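Local coordinates for protein cephalosporin acylase (Bacillus halodurans, PDB 2NLZ) that is of unproven function but probably cleaves amide bonds as an N-terminal nucleophile hydrolase of the gamma-glutamyltranspeptidase family, at residues D39-G44 / I48-A53; P31-A36 / A55-V60; Q491-V494 / K499-V502; H298-A303 / H448-M453; D226-F231 / G237-E242. The protein carries 1 engineered substitution. All coordinates share one frame; numbering follows the deposited sequence.

Contact 1: residues D39-G44 / I48-A53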
# COMPACT_ATOMS: atom_id res chain seq x y z
N ASP D 39 -34.35 -13.67 -12.36
CA ASP D 39 -35.32 -14.67 -12.80
C ASP D 39 -36.70 -14.08 -12.97
O ASP D 39 -37.48 -14.53 -13.82
CB ASP D 39 -35.39 -15.83 -11.82
CG ASP D 39 -34.11 -16.64 -11.76
OD1 ASP D 39 -33.99 -17.49 -10.85
OD2 ASP D 39 -33.22 -16.41 -12.63
N ILE D 40 -37.02 -13.07 -12.16
CA ILE D 40 -38.32 -12.43 -12.23
C ILE D 40 -38.38 -11.49 -13.42
O ILE D 40 -39.40 -11.41 -14.11
CB ILE D 40 -38.69 -11.75 -10.90
CG1 ILE D 40 -39.60 -12.67 -10.10
CG2 ILE D 40 -39.41 -10.44 -11.12
CD1 ILE D 40 -38.98 -14.02 -9.77
N LEU D 41 -37.27 -10.80 -13.68
CA LEU D 41 -37.12 -9.99 -14.88
C LEU D 41 -37.31 -10.88 -16.12
O LEU D 41 -38.02 -10.49 -17.04
CB LEU D 41 -35.75 -9.30 -14.87
CG LEU D 41 -35.55 -7.81 -14.56
CD1 LEU D 41 -36.69 -7.17 -13.82
CD2 LEU D 41 -34.26 -7.63 -13.77
N LYS D 42 -36.69 -12.07 -16.10
CA LYS D 42 -36.87 -13.09 -17.14
C LYS D 42 -38.32 -13.45 -17.41
O LYS D 42 -38.74 -13.50 -18.56
CB LYS D 42 -36.12 -14.39 -16.79
CG LYS D 42 -34.95 -14.70 -17.68
CD LYS D 42 -34.06 -15.76 -17.05
CE LYS D 42 -32.66 -15.72 -17.66
NZ LYS D 42 -31.62 -16.19 -16.69
N ALA D 43 -39.07 -13.70 -16.34
CA ALA D 43 -40.46 -14.12 -16.46
C ALA D 43 -41.42 -12.95 -16.66
O ALA D 43 -42.60 -13.05 -16.32
CB ALA D 43 -40.86 -14.97 -15.25
N GLY D 44 -40.91 -11.84 -17.18
CA GLY D 44 -41.74 -10.71 -17.58
C GLY D 44 -41.92 -9.63 -16.54
O GLY D 44 -42.71 -8.71 -16.73
N ILE D 48 -39.74 -3.31 -10.10
CA ILE D 48 -40.50 -3.43 -8.85
C ILE D 48 -40.68 -4.90 -8.50
O ILE D 48 -40.37 -5.33 -7.38
CB ILE D 48 -41.88 -2.73 -8.95
CG1 ILE D 48 -41.72 -1.21 -9.06
CG2 ILE D 48 -42.74 -3.04 -7.74
CD1 ILE D 48 -41.72 -0.68 -10.49
N ASP D 49 -41.15 -5.68 -9.47
CA ASP D 49 -41.29 -7.12 -9.28
C ASP D 49 -39.98 -7.69 -8.78
O ASP D 49 -39.95 -8.37 -7.75
CB ASP D 49 -41.69 -7.80 -10.59
CG ASP D 49 -43.11 -7.49 -11.00
OD1 ASP D 49 -44.04 -7.72 -10.20
OD2 ASP D 49 -43.28 -7.03 -12.15
N ALA D 50 -38.89 -7.38 -9.49
CA ALA D 50 -37.54 -7.85 -9.13
C ALA D 50 -37.11 -7.47 -7.71
O ALA D 50 -36.46 -8.26 -7.03
CB ALA D 50 -36.51 -7.36 -10.15
N ALA D 51 -37.49 -6.26 -7.29
CA ALA D 51 -37.17 -5.78 -5.97
C ALA D 51 -37.85 -6.66 -4.92
O ALA D 51 -37.21 -7.08 -3.95
CB ALA D 51 -37.62 -4.35 -5.82
N ILE D 52 -39.13 -6.96 -5.14
CA ILE D 52 -39.90 -7.83 -4.25
C ILE D 52 -39.30 -9.24 -4.26
O ILE D 52 -39.13 -9.85 -3.22
CB ILE D 52 -41.40 -7.85 -4.62
CG1 ILE D 52 -41.99 -6.44 -4.53
CG2 ILE D 52 -42.18 -8.77 -3.71
CD1 ILE D 52 -43.30 -6.26 -5.28
N ALA D 53 -38.92 -9.72 -5.44
CA ALA D 53 -38.29 -11.03 -5.55
C ALA D 53 -37.05 -11.12 -4.66
O ALA D 53 -36.91 -12.03 -3.85
CB ALA D 53 -37.92 -11.33 -6.99
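The carboxylate of Asp-49 is held by three backbone amides while its CB takes a methyl of Ile-40 from the helix opposite. OD2 accepts from the N of Asn-46, in the turn between the two helices, and from the N of Asn-135, and OD1 accepts from the N of Leu-136. The CB of Asp-49 points toward helix 31-42; the first torsion, with CG beside the backbone N and anti to the carbonyl carbon (chi1 -70°), turns only the carboxylate, to those three amides. Ile-40 CG2 lies 3.5 Å from Asp-49 CB, the two side chains crossing at about a right angle. The other branch of Ile-40 serves the next turn of the helix: its CG1 is 3.8 Å from Ala-53 CB, and CD1 reaches the same methyl at 4.0 Å. Leu-41 adds a second point, its CD1 lying 3.7 Å from Ala-50 CB. Helix 31-42 closes just beyond in a Schellman motif, with Gly-44 at the C-prime position (phi 93°) and its N bonded to Leu-41 O at 3.2 Å. On the outer side, Asp-39 and Lys-42 each form a salt bridge to the second subunit, with its Lys-42 and its Asp-39 respectively. Across the hairpin itself no hydrogen bond passes: the touching residues, all buried, meet as Ile-40 and Leu-41 packed on Ala-50, Ala-53 and the CB of Asp-49, and the one charge among them, on Asp-49, is probably balanced by the amide donors, which would tie this helix to residues 135-136.

Contact 2: residues P31-A36 / A55-V60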
# COMPACT_ATOMS: atom_id res chain seq x y z
N PRO D 31 -25.85 -13.12 -3.54
CA PRO D 31 -25.80 -13.38 -4.98
C PRO D 31 -27.02 -14.13 -5.52
O PRO D 31 -27.53 -13.80 -6.60
CB PRO D 31 -24.52 -14.21 -5.16
CG PRO D 31 -23.70 -13.91 -3.96
CD PRO D 31 -24.69 -13.71 -2.84
N LEU D 32 -27.50 -15.11 -4.75
CA LEU D 32 -28.73 -15.83 -5.06
C LEU D 32 -29.98 -14.95 -4.95
O LEU D 32 -31.00 -15.25 -5.57
CB LEU D 32 -28.88 -17.06 -4.17
CG LEU D 32 -27.79 -18.12 -4.24
CD1 LEU D 32 -27.94 -19.08 -3.08
CD2 LEU D 32 -27.79 -18.89 -5.57
N ALA D 33 -29.93 -13.89 -4.15
CA ALA D 33 -31.04 -12.94 -4.08
C ALA D 33 -31.08 -12.11 -5.35
O ALA D 33 -32.15 -11.91 -5.93
CB ALA D 33 -30.93 -12.04 -2.84
N ALA D 34 -29.92 -11.63 -5.78
CA ALA D 34 -29.80 -10.96 -7.07
C ALA D 34 -30.31 -11.87 -8.19
O ALA D 34 -31.01 -11.42 -9.11
CB ALA D 34 -28.35 -10.54 -7.33
N GLN D 35 -29.98 -13.15 -8.09
CA GLN D 35 -30.42 -14.15 -9.04
C GLN D 35 -31.95 -14.24 -9.13
O GLN D 35 -32.49 -14.44 -10.21
CB GLN D 35 -29.81 -15.52 -8.70
CG GLN D 35 -29.83 -16.54 -9.83
CD GLN D 35 -28.94 -16.17 -11.01
OE1 GLN D 35 -28.07 -15.29 -10.92
NE2 GLN D 35 -29.14 -16.86 -12.13
N ALA D 36 -32.61 -14.09 -7.98
CA ALA D 36 -34.07 -14.08 -7.91
C ALA D 36 -34.67 -12.94 -8.72
O ALA D 36 -35.57 -13.15 -9.53
CB ALA D 36 -34.54 -14.02 -6.45
N ALA D 55 -36.15 -9.04 -2.22
CA ALA D 55 -36.39 -8.71 -0.82
C ALA D 55 -36.82 -9.96 -0.07
O ALA D 55 -36.26 -10.29 0.98
CB ALA D 55 -37.44 -7.63 -0.69
N THR D 56 -37.80 -10.65 -0.64
CA THR D 56 -38.34 -11.87 -0.04
C THR D 56 -37.30 -12.98 -0.04
O THR D 56 -37.28 -13.80 0.87
CB THR D 56 -39.62 -12.36 -0.76
OG1 THR D 56 -39.39 -12.41 -2.17
CG2 THR D 56 -40.78 -11.43 -0.47
N ALA D 57 -36.46 -13.00 -1.08
CA ALA D 57 -35.34 -13.94 -1.15
C ALA D 57 -34.38 -13.74 0.01
O ALA D 57 -33.98 -14.72 0.65
CB ALA D 57 -34.61 -13.83 -2.47
N LEU D 58 -34.05 -12.48 0.29
CA LEU D 58 -33.14 -12.08 1.37
C LEU D 58 -33.65 -12.49 2.74
O LEU D 58 -32.87 -12.72 3.67
CB LEU D 58 -32.90 -10.56 1.34
CG LEU D 58 -32.02 -10.01 0.22
CD1 LEU D 58 -32.22 -8.51 0.02
CD2 LEU D 58 -30.56 -10.33 0.46
N THR D 59 -34.97 -12.57 2.85
CA THR D 59 -35.66 -13.00 4.06
C THR D 59 -35.25 -14.43 4.45
O THR D 59 -35.24 -14.78 5.62
CB THR D 59 -37.17 -12.85 3.87
OG1 THR D 59 -37.64 -11.82 4.72
CG2 THR D 59 -37.91 -14.14 4.17
N VAL D 60 -34.88 -15.21 3.44
CA VAL D 60 -34.46 -16.58 3.65
C VAL D 60 -32.94 -16.69 3.59
O VAL D 60 -32.35 -17.46 4.34
CB VAL D 60 -35.07 -17.51 2.59
CG1 VAL D 60 -34.51 -18.92 2.73
CG2 VAL D 60 -36.61 -17.48 2.66
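Two helical segments run nearly antiparallel here, their axes 8.5 Å apart at closest approach with 150° between their directions, and Ala-33 CA and Ala-57 CA come within 5.3 Å. That close spacing goes with small residues on both sides. The methyl of Ala-57 points at the backbone of the other helix and stands 4.0 Å from Ala-33 CA. It also meets Ala-36 CB, again at 4.0 Å, so one methyl touches two successive turns. Ala-33 points its own CB across and is met by the isobutyl end of Leu-58, whose CD2 lies 3.7 Å from Ala-33 CB. Leu-58 leaves its helix to one side of the interface; with CG beside the backbone N (chi1 -73°), the branch reaches Ala-33. No hydrogen bond crosses, and all four touching residues are buried. This is the packing of an antiparallel helical hairpin, helix 31-42 with helix 47-61. Around the pair, Thr-28 of strand 24-28 lies against Ala-33 and Leu-58, while helix 143-151 brings Pro-144 onto Ala-36 and Ala-145 onto Thr-56. Ala-55 and Thr-59 touch strand 370-376, setting helix 47-61 against a strand there as well as against helix 31-42.

Contact 3: residues Q491-V494 / K499-V502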
# COMPACT_ATOMS: atom_id res chain seq x y z
N GLN D 491 -4.39 11.24 11.10
CA GLN D 491 -3.61 11.90 12.14
C GLN D 491 -3.68 13.43 12.09
O GLN D 491 -3.56 14.09 13.13
CB GLN D 491 -2.19 11.39 12.14
CG GLN D 491 -2.07 10.06 12.83
CD GLN D 491 -0.76 9.38 12.53
OE1 GLN D 491 -0.05 9.75 11.59
NE2 GLN D 491 -0.42 8.36 13.32
N ALA D 492 -3.89 13.99 10.91
CA ALA D 492 -4.12 15.42 10.78
C ALA D 492 -5.48 15.80 11.39
O ALA D 492 -5.64 16.89 11.95
CB ALA D 492 -4.02 15.86 9.33
N LEU D 493 -6.45 14.89 11.30
CA LEU D 493 -7.76 15.08 11.92
C LEU D 493 -7.68 15.05 13.44
O LEU D 493 -8.45 15.73 14.11
CB LEU D 493 -8.75 14.02 11.44
CG LEU D 493 -9.23 14.18 10.01
CD1 LEU D 493 -10.00 12.95 9.58
CD2 LEU D 493 -10.07 15.43 9.87
N VAL D 494 -6.74 14.27 13.96
CA VAL D 494 -6.53 14.16 15.42
C VAL D 494 -5.95 15.45 16.00
O VAL D 494 -6.34 15.89 17.09
CB VAL D 494 -5.63 12.95 15.78
CG1 VAL D 494 -5.46 12.83 17.29
CG2 VAL D 494 -6.20 11.68 15.22
N LYS D 499 -11.33 12.62 17.94
CA LYS D 499 -10.91 11.37 18.58
C LYS D 499 -11.07 10.24 17.58
O LYS D 499 -12.07 9.52 17.59
CB LYS D 499 -11.73 11.09 19.85
CG LYS D 499 -11.59 12.11 20.99
CD LYS D 499 -10.31 11.91 21.81
CE LYS D 499 -10.06 13.07 22.78
NZ LYS D 499 -9.56 14.31 22.11
N ILE D 500 -10.08 10.09 16.70
CA ILE D 500 -10.11 9.11 15.62
C ILE D 500 -9.66 7.74 16.11
O ILE D 500 -8.65 7.62 16.81
CB ILE D 500 -9.22 9.54 14.42
CG1 ILE D 500 -9.69 10.88 13.85
CG2 ILE D 500 -9.20 8.47 13.33
CD1 ILE D 500 -10.93 10.79 12.98
N GLN D 501 -10.44 6.72 15.75
CA GLN D 501 -10.09 5.33 16.00
C GLN D 501 -10.20 4.47 14.74
O GLN D 501 -11.26 4.38 14.10
CB GLN D 501 -10.98 4.75 17.08
CG GLN D 501 -10.59 3.33 17.46
CD GLN D 501 -11.66 2.60 18.26
OE1 GLN D 501 -11.39 1.59 18.90
NE2 GLN D 501 -12.89 3.12 18.22
N VAL D 502 -9.09 3.83 14.38
CA VAL D 502 -9.08 2.85 13.29
C VAL D 502 -9.77 1.59 13.79
O VAL D 502 -9.40 1.03 14.82
CB VAL D 502 -7.64 2.52 12.82
CG1 VAL D 502 -7.67 1.48 11.73
CG2 VAL D 502 -6.96 3.77 12.32
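Ile-500 points from its strand toward helix 487-495 and is touched by two consecutive helical residues. Val-494 offers CG2, which lies 3.8 Å from Ile-500 CB and as near to CG1. Leu-493 meets Ile-500 farther out along the longer branch of the isoleucine: Leu-493 CB is 4.1 Å from Ile-500 CG1, and Leu-493 CD1 is 4.1 Å from Ile-500 CD1. The isoleucine can serve both because CG1 stands beside its backbone N, anti to the carbonyl carbon (chi1 -60°), carrying CD1 to the leucine, whereas Val-494 presents only one of its two methyls. These are the helix-to-strand contacts of a beta-alpha-beta unit, in which strand 478-481 leads through helix 487-495 into the parallel strand 499-502. With an alanine in place of Ile-500, the CG1–CD1 arm would be gone, which would probably leave Leu-493 and the Val-494 methyl facing a gap between helix and strand. In the next shell, Lys-499 and Gln-501 are bonded through their backbones to strand 478-481, fixing the strand from which Ile-500 projects, and Val-479 and Val-481 touch the isoleucine from that strand. Leu-493 is backed by Phe-485, His-498 and Val-294. Farther out lies a third subunit, whose Leu-504 packs on Ile-500 and Val-502 and accepts a hydrogen bond at its O from Gln-491 NE2.

Contact 4: residues H298-A303 / H448-M453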
# COMPACT_ATOMS: atom_id res chain seq x y z
N HIS D 298 -12.85 16.78 7.17
CA HIS D 298 -13.24 17.60 8.32
C HIS D 298 -14.64 18.17 8.16
O HIS D 298 -15.51 17.96 9.01
CB HIS D 298 -12.24 18.73 8.57
CG HIS D 298 -12.56 19.57 9.77
ND1 HIS D 298 -12.50 19.08 11.06
CD2 HIS D 298 -12.91 20.87 9.88
CE1 HIS D 298 -12.82 20.04 11.91
NE2 HIS D 298 -13.07 21.14 11.22
N LYS D 299 -14.85 18.89 7.05
CA LYS D 299 -16.16 19.47 6.77
C LYS D 299 -17.26 18.39 6.67
O LYS D 299 -18.34 18.56 7.25
CB LYS D 299 -16.11 20.35 5.52
CG LYS D 299 -15.29 21.62 5.70
CD LYS D 299 -14.90 22.22 4.35
CE LYS D 299 -14.13 23.52 4.52
NZ LYS D 299 -13.65 24.00 3.20
N GLN D 300 -16.97 17.29 5.97
CA GLN D 300 -17.88 16.14 5.94
C GLN D 300 -18.30 15.79 7.36
O GLN D 300 -19.47 15.92 7.70
CB GLN D 300 -17.22 14.90 5.31
CG GLN D 300 -17.12 14.91 3.80
CD GLN D 300 -16.57 13.60 3.23
OE1 GLN D 300 -15.53 13.12 3.67
NE2 GLN D 300 -17.26 13.03 2.25
N ILE D 301 -17.32 15.37 8.17
CA ILE D 301 -17.54 14.88 9.55
C ILE D 301 -18.24 15.91 10.45
O ILE D 301 -19.16 15.57 11.20
CB ILE D 301 -16.20 14.39 10.20
CG1 ILE D 301 -15.67 13.15 9.47
CG2 ILE D 301 -16.37 14.04 11.67
CD1 ILE D 301 -14.17 12.92 9.66
N GLU D 302 -17.84 17.18 10.36
CA GLU D 302 -18.47 18.22 11.16
C GLU D 302 -19.94 18.46 10.81
O GLU D 302 -20.78 18.52 11.71
CB GLU D 302 -17.69 19.52 11.09
CG GLU D 302 -16.29 19.42 11.68
CD GLU D 302 -16.27 19.24 13.19
OE1 GLU D 302 -16.56 18.13 13.69
OE2 GLU D 302 -15.93 20.23 13.89
N ALA D 303 -20.23 18.57 9.51
CA ALA D 303 -21.60 18.76 9.01
C ALA D 303 -22.50 17.60 9.41
O ALA D 303 -23.62 17.79 9.89
CB ALA D 303 -21.59 18.92 7.48
N HIS D 448 -24.72 7.60 3.25
CA HIS D 448 -25.42 8.36 2.22
C HIS D 448 -24.65 9.64 1.88
O HIS D 448 -24.52 10.01 0.71
CB HIS D 448 -26.84 8.70 2.68
CG HIS D 448 -27.82 7.58 2.51
ND1 HIS D 448 -29.13 7.80 2.17
CD2 HIS D 448 -27.68 6.24 2.62
CE1 HIS D 448 -29.77 6.65 2.08
NE2 HIS D 448 -28.91 5.68 2.35
N MET D 449 -24.14 10.33 2.90
CA MET D 449 -23.39 11.55 2.65
C MET D 449 -22.12 11.25 1.88
O MET D 449 -21.75 11.99 0.97
CB MET D 449 -23.05 12.31 3.94
CG MET D 449 -22.65 13.75 3.67
SD MET D 449 -22.03 14.78 5.04
CE MET D 449 -20.75 13.72 5.64
N GLN D 450 -21.47 10.14 2.24
CA GLN D 450 -20.21 9.78 1.60
C GLN D 450 -20.39 9.39 0.14
O GLN D 450 -19.72 9.96 -0.71
CB GLN D 450 -19.41 8.76 2.41
CG GLN D 450 -18.80 9.38 3.67
CD GLN D 450 -18.34 8.34 4.70
OE1 GLN D 450 -17.29 7.73 4.54
NE2 GLN D 450 -19.12 8.16 5.76
N VAL D 451 -21.34 8.48 -0.17
CA VAL D 451 -21.54 8.10 -1.58
C VAL D 451 -22.02 9.28 -2.43
O VAL D 451 -21.64 9.38 -3.60
CB VAL D 451 -22.48 6.86 -1.81
CG1 VAL D 451 -22.03 5.66 -1.00
CG2 VAL D 451 -23.92 7.18 -1.53
N MET D 452 -22.82 10.17 -1.83
CA MET D 452 -23.31 11.34 -2.57
C MET D 452 -22.18 12.29 -2.94
O MET D 452 -22.10 12.78 -4.07
CB MET D 452 -24.45 12.06 -1.83
CG MET D 452 -25.84 11.41 -1.98
SD MET D 452 -26.34 11.13 -3.69
CE MET D 452 -25.75 9.47 -4.05
N MET D 453 -21.28 12.53 -1.99
CA MET D 453 -20.13 13.39 -2.26
C MET D 453 -19.11 12.70 -3.16
O MET D 453 -18.51 13.34 -4.02
CB MET D 453 -19.50 13.85 -0.96
CG MET D 453 -20.38 14.81 -0.23
SD MET D 453 -19.37 15.81 0.84
CE MET D 453 -20.05 15.32 2.38
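Gln-300 is the first residue of helix 294-314 to reach across here, and it meets both Met-449 and Met-453. The glutamine leaves its helix with CG beside the backbone N (chi1 -77°) and then runs extended, so that its aliphatic part lies against both methionines. Met-453 slides past it in the opposite direction: its CE sits 3.3 Å from Gln-300 CG, while its SD is 3.8 Å from Gln-300 NE2. Met-449 arrives nearer the root of the side chain. Its chain bends at the last torsion (chi3 53°), and its CE lies 3.7 Å from Gln-300 CB and 3.3 Å from Gln-300 O. The amide NE2 of Gln-300 comes to 4.2 Å from Gln-450 CG. Next along the first segment, Ile-301 points away from the second helix and touches Trp-471. At Ala-303 the methyl points toward the second helix but packs on Ile-282 of helix 274-283. The two axes stand 11.2 Å apart at closest approach, 144° between directions, a spacing bridged by long, flexible side chains. Trp-471 ties the polar ends together, its NE1 bonding Gln-300 OE1 and its O accepting from Gln-450 NE2. The chemistry is therefore divided along one buried glutamine: the methyl ends of two methionines and the sulfur of Met-453 lie against its CH2 groups, and the indole N-H satisfies its amide oxygen.

Contact 5: residues D226-F231 / G237-E242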
# COMPACT_ATOMS: atom_id res chain seq x y z
N ASP D 226 -53.42 -14.61 13.31
CA ASP D 226 -53.91 -15.35 14.47
C ASP D 226 -52.80 -16.12 15.19
O ASP D 226 -52.79 -16.18 16.42
CB ASP D 226 -55.03 -16.31 14.06
CG ASP D 226 -56.29 -15.60 13.64
OD1 ASP D 226 -57.11 -16.22 12.95
OD2 ASP D 226 -56.48 -14.42 14.00
N GLN D 227 -51.89 -16.72 14.42
CA GLN D 227 -50.76 -17.45 14.99
C GLN D 227 -49.78 -16.52 15.69
O GLN D 227 -49.19 -16.89 16.70
CB GLN D 227 -50.02 -18.22 13.90
CG GLN D 227 -50.73 -19.46 13.44
CD GLN D 227 -49.85 -20.33 12.56
OE1 GLN D 227 -50.23 -20.66 11.44
NE2 GLN D 227 -48.68 -20.69 13.07
N ILE D 228 -49.60 -15.33 15.12
CA ILE D 228 -48.74 -14.30 15.69
C ILE D 228 -49.35 -13.79 16.98
O ILE D 228 -48.66 -13.70 18.00
CB ILE D 228 -48.52 -13.13 14.69
CG1 ILE D 228 -47.68 -13.57 13.50
CG2 ILE D 228 -47.82 -11.97 15.37
CD1 ILE D 228 -47.76 -12.63 12.33
N HIS D 229 -50.64 -13.47 16.95
CA HIS D 229 -51.36 -12.97 18.12
C HIS D 229 -51.34 -13.95 19.28
O HIS D 229 -51.15 -13.55 20.43
CB HIS D 229 -52.81 -12.60 17.75
CG HIS D 229 -53.68 -12.31 18.94
ND1 HIS D 229 -53.69 -11.10 19.58
CD2 HIS D 229 -54.58 -13.09 19.59
CE1 HIS D 229 -54.55 -11.13 20.58
NE2 HIS D 229 -55.11 -12.33 20.61
N ALA D 230 -51.51 -15.24 18.97
CA ALA D 230 -51.62 -16.28 19.98
C ALA D 230 -50.31 -16.49 20.72
O ALA D 230 -50.31 -16.68 21.94
CB ALA D 230 -52.09 -17.59 19.35
N PHE D 231 -49.20 -16.44 20.00
CA PHE D 231 -47.89 -16.64 20.61
C PHE D 231 -47.48 -15.47 21.52
O PHE D 231 -46.83 -15.68 22.56
CB PHE D 231 -46.82 -16.88 19.53
CG PHE D 231 -45.48 -17.28 20.09
CD1 PHE D 231 -45.27 -18.56 20.60
CD2 PHE D 231 -44.44 -16.37 20.13
CE1 PHE D 231 -44.04 -18.93 21.11
CE2 PHE D 231 -43.21 -16.73 20.66
CZ PHE D 231 -43.01 -18.02 21.15
N GLY D 237 -47.00 -10.52 25.55
CA GLY D 237 -46.65 -9.48 24.58
C GLY D 237 -47.72 -8.42 24.47
O GLY D 237 -48.76 -8.52 25.11
N TYR D 238 -47.46 -7.40 23.67
CA TYR D 238 -48.41 -6.30 23.49
C TYR D 238 -49.03 -6.33 22.10
O TYR D 238 -50.05 -5.67 21.84
CB TYR D 238 -47.75 -4.95 23.78
CG TYR D 238 -47.32 -4.78 25.22
CD1 TYR D 238 -48.19 -4.28 26.18
CD2 TYR D 238 -46.03 -5.13 25.62
CE1 TYR D 238 -47.80 -4.14 27.50
CE2 TYR D 238 -45.63 -4.99 26.94
CZ TYR D 238 -46.51 -4.49 27.87
OH TYR D 238 -46.10 -4.35 29.19
N LEU D 239 -48.41 -7.11 21.21
CA LEU D 239 -48.84 -7.24 19.83
C LEU D 239 -50.14 -8.06 19.70
O LEU D 239 -50.20 -9.22 20.11
CB LEU D 239 -47.72 -7.90 19.04
CG LEU D 239 -47.42 -7.42 17.62
CD1 LEU D 239 -47.79 -8.45 16.59
CD2 LEU D 239 -48.10 -6.11 17.34
N THR D 240 -51.18 -7.45 19.14
CA THR D 240 -52.47 -8.11 19.00
C THR D 240 -52.87 -8.30 17.54
O THR D 240 -52.21 -7.76 16.64
CB THR D 240 -53.60 -7.33 19.71
OG1 THR D 240 -53.78 -6.06 19.07
CG2 THR D 240 -53.27 -7.12 21.19
N LYS D 241 -53.94 -9.06 17.32
CA LYS D 241 -54.58 -9.22 16.01
C LYS D 241 -54.89 -7.86 15.43
O LYS D 241 -54.56 -7.59 14.27
CB LYS D 241 -55.91 -9.95 16.15
CG LYS D 241 -55.86 -11.45 16.19
CD LYS D 241 -57.26 -11.99 16.41
CE LYS D 241 -57.25 -13.37 17.05
NZ LYS D 241 -58.61 -13.76 17.54
N GLU D 242 -55.52 -7.02 16.25
CA GLU D 242 -56.06 -5.73 15.81
C GLU D 242 -54.97 -4.72 15.47
O GLU D 242 -55.20 -3.81 14.66
CB GLU D 242 -57.01 -5.16 16.86
CG GLU D 242 -58.34 -5.90 16.95
CD GLU D 242 -58.76 -6.16 18.39
OE1 GLU D 242 -59.28 -5.22 19.04
OE2 GLU D 242 -58.58 -7.30 18.86
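A short loop joins helix 223-234 to the N-terminus of helix 241-245, and the contact lies where the start of the second helix folds back on the first. His-229 carries most of it. Its ring extends across with CG anti to the backbone N (chi1 169°), and the N-cap residue and the first residue of the new helix meet it from two directions. Lys-241 crosses one face: its CG lies 4.0 Å from the ring centroid, 29° off the ring normal, a CH-pi contact. Thr-240 comes to the edge, its CA near the ring plane and 3.3 Å from His-229 ND1. The lysine chain runs on extended past the ring, its CE 3.7 Å from His-229 CD2, to the carboxylate of Asp-226. Lys-241 NZ and Asp-226 OD2 are 4.2 Å apart, beyond a salt bridge, so the opposite charges probably attract only loosely. Deeper in, Ile-228 CG2 meets Leu-239 CD1 at 3.7 Å, and both side chains rest on Leu-244. Were His-229 an alanine, the flat surface under the lysine methylenes would vanish, and Lys-241 would likely be set free to swing while the loop at Thr-240 lost its backing. Thr-240 OG1 bonds the N of Asp-243, a side-chain N-cap in which a threonine just before the first turn closes the start of helix 241-245.

How the contacts relate
Contacts 1 and 2 are successive stations on one helix pair, 31-42 with 47-61: contact 1 is nested inside the loop closed by contact 2, their centres are 11 Å apart, and Ala-53 CB touches Ala-36 O at 3.9 Å. Contacts 3 and 4 form a second neighbourhood, 16 Å apart by centres, joined where Leu-493 CD1 lies 4.2 Å from Ile-301 CD1. The two groups are far apart, contact 1 being 45 Å from contact 3 by centres. Contact 5 stands apart, about 13 Å from contact 2 by nearest atoms. Ala-50 and Ala-51 of contact 1 pack on strand 359-365, near whose start the family's nucleophilic threonine probably lies.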